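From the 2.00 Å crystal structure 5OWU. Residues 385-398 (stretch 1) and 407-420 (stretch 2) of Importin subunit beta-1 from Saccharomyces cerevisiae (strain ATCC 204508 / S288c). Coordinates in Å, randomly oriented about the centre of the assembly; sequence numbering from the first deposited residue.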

# COMPACT_ATOMS: atom_id res chain seq x y z
N ASN A 385 1.91 -33.85 -0.65
CA ASN A 385 0.46 -33.98 -0.78
C ASN A 385 -0.26 -33.64 0.52
O ASN A 385 -1.32 -33.01 0.50
N ARG A 386 0.30 -34.03 1.67
CA ARG A 386 -0.32 -33.65 2.94
C ARG A 386 -0.24 -32.13 3.15
O ARG A 386 -1.23 -31.50 3.55
N GLU A 387 0.93 -31.54 2.88
CA GLU A 387 1.06 -30.09 2.99
C GLU A 387 0.08 -29.39 2.06
O GLU A 387 -0.61 -28.44 2.46
N ALA A 388 -0.01 -29.86 0.81
CA ALA A 388 -1.00 -29.31 -0.11
C ALA A 388 -2.41 -29.42 0.45
O ALA A 388 -3.22 -28.50 0.30
N ALA A 389 -2.72 -30.53 1.11
CA ALA A 389 -4.07 -30.73 1.64
C ALA A 389 -4.41 -29.69 2.69
O ALA A 389 -5.47 -29.05 2.63
N VAL A 390 -3.53 -29.50 3.69
CA VAL A 390 -3.86 -28.49 4.70
C VAL A 390 -3.81 -27.08 4.11
O VAL A 390 -4.55 -26.19 4.54
N MET A 391 -2.92 -26.84 3.14
CA MET A 391 -2.91 -25.54 2.47
C MET A 391 -4.26 -25.26 1.82
O MET A 391 -4.80 -24.15 1.94
N ALA A 392 -4.82 -26.25 1.12
CA ALA A 392 -6.10 -26.06 0.45
C ALA A 392 -7.22 -25.85 1.47
O ALA A 392 -8.05 -24.93 1.34
N PHE A 393 -7.24 -26.68 2.52
CA PHE A 393 -8.30 -26.54 3.51
C PHE A 393 -8.26 -25.16 4.15
O PHE A 393 -9.29 -24.47 4.23
N GLY A 394 -7.08 -24.73 4.59
CA GLY A 394 -6.97 -23.40 5.16
C GLY A 394 -7.34 -22.32 4.17
O GLY A 394 -7.92 -21.29 4.55
N SER A 395 -7.05 -22.55 2.89
CA SER A 395 -7.35 -21.56 1.86
C SER A 395 -8.83 -21.42 1.54
O SER A 395 -9.20 -20.46 0.86
N ILE A 396 -9.70 -22.34 1.99
CA ILE A 396 -11.14 -22.14 1.77
C ILE A 396 -11.88 -21.72 3.04
O ILE A 396 -13.11 -21.78 3.08
N MET A 397 -11.18 -21.24 4.07
CA MET A 397 -11.87 -20.88 5.31
C MET A 397 -12.50 -19.50 5.26
O MET A 397 -13.23 -19.12 6.19
N ASP A 398 -12.28 -18.74 4.20
CA ASP A 398 -12.86 -17.42 4.04
C ASP A 398 -13.59 -17.44 2.70
O ASP A 398 -12.96 -17.61 1.65
N TYR A 407 -19.43 -27.34 9.50
CA TYR A 407 -19.56 -28.77 9.29
C TYR A 407 -18.21 -29.39 8.94
O TYR A 407 -17.79 -30.39 9.56
N TYR A 408 -17.50 -28.81 7.98
CA TYR A 408 -16.27 -29.46 7.52
C TYR A 408 -15.08 -29.22 8.44
O TYR A 408 -14.17 -30.05 8.48
N VAL A 409 -15.08 -28.14 9.22
CA VAL A 409 -14.09 -28.00 10.27
C VAL A 409 -14.30 -29.08 11.32
O VAL A 409 -13.35 -29.76 11.73
N HIS A 410 -15.54 -29.26 11.76
CA HIS A 410 -15.82 -30.35 12.70
C HIS A 410 -15.33 -31.68 12.15
O HIS A 410 -14.71 -32.47 12.86
N GLN A 411 -15.59 -31.95 10.86
CA GLN A 411 -15.20 -33.23 10.29
C GLN A 411 -13.68 -33.38 10.21
O GLN A 411 -13.14 -34.47 10.47
N ALA A 412 -12.96 -32.31 9.87
CA ALA A 412 -11.55 -32.41 9.53
C ALA A 412 -10.61 -32.11 10.70
O ALA A 412 -9.41 -32.39 10.60
N LEU A 413 -11.11 -31.54 11.78
CA LEU A 413 -10.22 -31.06 12.83
C LEU A 413 -9.38 -32.17 13.43
O LEU A 413 -8.18 -31.95 13.66
N PRO A 414 -9.90 -33.38 13.68
CA PRO A 414 -9.01 -34.44 14.18
C PRO A 414 -7.82 -34.70 13.27
O PRO A 414 -6.68 -34.73 13.76
N SER A 415 -8.04 -34.88 11.97
CA SER A 415 -6.92 -35.13 11.06
C SER A 415 -5.95 -33.94 11.02
O SER A 415 -4.72 -34.13 10.90
N ILE A 416 -6.47 -32.72 11.10
CA ILE A 416 -5.61 -31.54 11.05
C ILE A 416 -4.75 -31.46 12.30
O ILE A 416 -3.53 -31.22 12.23
N LEU A 417 -5.36 -31.64 13.47
CA LEU A 417 -4.60 -31.65 14.71
C LEU A 417 -3.57 -32.77 14.70
O LEU A 417 -2.47 -32.62 15.25
N ASN A 418 -3.91 -33.91 14.09
CA ASN A 418 -2.94 -35.00 14.01
C ASN A 418 -1.74 -34.59 13.16
O ASN A 418 -0.61 -34.99 13.46
N LEU A 419 -1.97 -33.80 12.11
CA LEU A 419 -0.83 -33.36 11.30
C LEU A 419 0.14 -32.45 12.05
O LEU A 419 1.24 -32.21 11.54
N MET A 420 -0.22 -31.93 13.22
CA MET A 420 0.77 -31.16 13.99
C MET A 420 1.89 -32.04 14.52
O MET A 420 2.94 -31.52 14.93

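The helix of stretch 1 (385-395) and that of stretch 2 cross at 135° between their N-to-C directions, with axes 11.5 Å apart at closest approach; the contact buries 375 Å², both sides summed, and contains no hydrogen bond between the stretches.

Arg386 points its CA-to-CB bond toward stretch 2. With chi1 m, chi2 t and chi3 m, its CD lies 4.2 Å from Leu419 CD2, which sits at the edge of the guanidinium; the guanidinium nitrogens find hydrogen-bond partners elsewhere in the structure. One turn on, Val390 (m) also points toward stretch 2, where the backbones come nearest (CA of Val390 to CA of Ile416, 7.3 Å). Its CG1 meets Leu419 CD1 at 3.3 Å, a tight apolar contact, with Leu419 in the m, t rotamer.

Phe393 (t, chi2 -87°) is the residue most covered by the other stretch (87 Å²). Ile416 (m, t) places CD1 over one ring face, 4.1 Å from the Phe393 ring centroid and 27° off the normal, a CH-pi geometry. Ala412 CB approaches Phe393 CE2 obliquely at 3.8 Å, while Tyr408 O lies at the ring edge, 3.6 Å from Phe393 CZ.

Ser395 OG instead donates to Met391 O (2.8 Å) within stretch 1. Met397 starts sideways, but m, m torsions bring its end nearer: SD reaches Val409 CG2 at 3.7 Å.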

# COMPACT_ATOMS: atom_id res chain seq x y z
CB ASN A 385 0.12 -35.39 -1.24
CG ASN A 385 0.59 -35.66 -2.66
OD1 ASN A 385 1.77 -35.93 -2.90
ND2 ASN A 385 -0.32 -35.57 -3.62
CB ARG A 386 0.36 -34.39 4.09
CG ARG A 386 0.40 -35.91 3.91
CD ARG A 386 0.73 -36.65 5.21
NE ARG A 386 2.06 -36.35 5.72
CZ ARG A 386 3.18 -36.89 5.25
NH1 ARG A 386 3.13 -37.75 4.24
NH2 ARG A 386 4.35 -36.56 5.77
CB GLU A 387 2.50 -29.66 2.69
CG GLU A 387 2.82 -28.22 3.09
CD GLU A 387 2.33 -27.18 2.08
OE1 GLU A 387 2.06 -27.56 0.92
OE2 GLU A 387 2.23 -25.99 2.45
CB ALA A 388 -0.90 -30.03 -1.46
CB ALA A 389 -4.21 -32.15 2.20
CB VAL A 390 -2.96 -28.59 5.96
CG1 VAL A 390 -3.36 -29.76 6.81
CG2 VAL A 390 -1.47 -28.67 5.59
CB MET A 391 -1.79 -25.50 1.43
CG MET A 391 -1.69 -24.16 0.68
SD MET A 391 -1.34 -22.76 1.77
CE MET A 391 -1.77 -21.41 0.67
CB ALA A 392 -6.39 -27.27 -0.45
CB PHE A 393 -8.19 -27.62 4.58
CG PHE A 393 -9.40 -27.71 5.45
CD1 PHE A 393 -9.53 -26.92 6.57
CD2 PHE A 393 -10.44 -28.57 5.12
CE1 PHE A 393 -10.66 -27.00 7.36
CE2 PHE A 393 -11.57 -28.64 5.90
CZ PHE A 393 -11.68 -27.86 7.02
CB SER A 395 -6.60 -21.90 0.57
OG SER A 395 -5.22 -21.66 0.70
CB ILE A 396 -11.79 -23.38 1.13
CG1 ILE A 396 -11.66 -24.62 2.02
CG2 ILE A 396 -11.20 -23.64 -0.25
CD1 ILE A 396 -12.61 -25.75 1.64
CB MET A 397 -10.92 -20.99 6.50
CG MET A 397 -10.63 -22.44 6.88
SD MET A 397 -12.11 -23.29 7.46
CE MET A 397 -12.53 -24.26 6.02
CB ASP A 398 -11.77 -16.35 4.10
CG ASP A 398 -12.30 -14.95 3.92
OD1 ASP A 398 -13.53 -14.75 4.02
OD2 ASP A 398 -11.48 -14.04 3.69
CB TYR A 407 -20.59 -29.06 8.19
CG TYR A 407 -20.75 -30.54 7.95
CD1 TYR A 407 -21.58 -31.31 8.76
CD2 TYR A 407 -20.06 -31.18 6.93
CE1 TYR A 407 -21.72 -32.68 8.55
CE2 TYR A 407 -20.19 -32.54 6.71
CZ TYR A 407 -21.03 -33.29 7.52
OH TYR A 407 -21.17 -34.65 7.32
CB TYR A 408 -15.96 -29.02 6.08
CG TYR A 408 -16.95 -29.66 5.13
CD1 TYR A 408 -16.95 -31.04 4.95
CD2 TYR A 408 -17.89 -28.90 4.46
CE1 TYR A 408 -17.86 -31.64 4.11
CE2 TYR A 408 -18.81 -29.50 3.61
CZ TYR A 408 -18.79 -30.87 3.44
OH TYR A 408 -19.70 -31.48 2.60
CB VAL A 409 -14.15 -26.60 10.89
CG1 VAL A 409 -13.41 -26.56 12.23
CG2 VAL A 409 -13.56 -25.58 9.92
CB HIS A 410 -17.31 -30.41 13.01
CG HIS A 410 -17.65 -31.38 14.11
ND1 HIS A 410 -17.84 -32.72 13.88
CD2 HIS A 410 -17.82 -31.19 15.44
CE1 HIS A 410 -18.12 -33.32 15.02
NE2 HIS A 410 -18.12 -32.42 15.98
CB GLN A 411 -15.83 -33.39 8.90
CG GLN A 411 -15.32 -34.58 8.10
CD GLN A 411 -16.07 -34.74 6.78
OE1 GLN A 411 -15.62 -34.28 5.73
NE2 GLN A 411 -17.23 -35.38 6.84
CB ALA A 412 -11.22 -31.46 8.38
CB LEU A 413 -11.03 -30.32 13.90
CG LEU A 413 -10.32 -29.33 14.83
CD1 LEU A 413 -9.25 -28.49 14.15
CD2 LEU A 413 -11.38 -28.43 15.44
CB PRO A 414 -9.95 -35.66 14.28
CG PRO A 414 -11.31 -35.05 14.50
CD PRO A 414 -11.32 -33.78 13.70
CB SER A 415 -7.44 -35.44 9.66
OG SER A 415 -8.21 -34.36 9.16
CB ILE A 416 -6.44 -30.26 10.84
CG1 ILE A 416 -7.01 -30.23 9.43
CG2 ILE A 416 -5.59 -29.00 11.08
CD1 ILE A 416 -8.03 -29.13 9.20
CB LEU A 417 -5.53 -31.80 15.91
CG LEU A 417 -6.49 -30.65 16.21
CD1 LEU A 417 -7.44 -31.04 17.35
CD2 LEU A 417 -5.73 -29.39 16.56
CB ASN A 418 -3.60 -36.26 13.44
CG ASN A 418 -2.62 -37.40 13.27
OD1 ASN A 418 -2.07 -37.91 14.25
ND2 ASN A 418 -2.39 -37.81 12.03
CB LEU A 419 -1.30 -32.65 10.04
CG LEU A 419 -1.86 -33.55 8.94
CD1 LEU A 419 -2.32 -32.70 7.78
CD2 LEU A 419 -0.84 -34.57 8.46
CB MET A 420 0.10 -30.42 15.14
CG MET A 420 -0.78 -29.25 14.71
SD MET A 420 0.14 -27.89 13.94
CE MET A 420 1.04 -27.19 15.33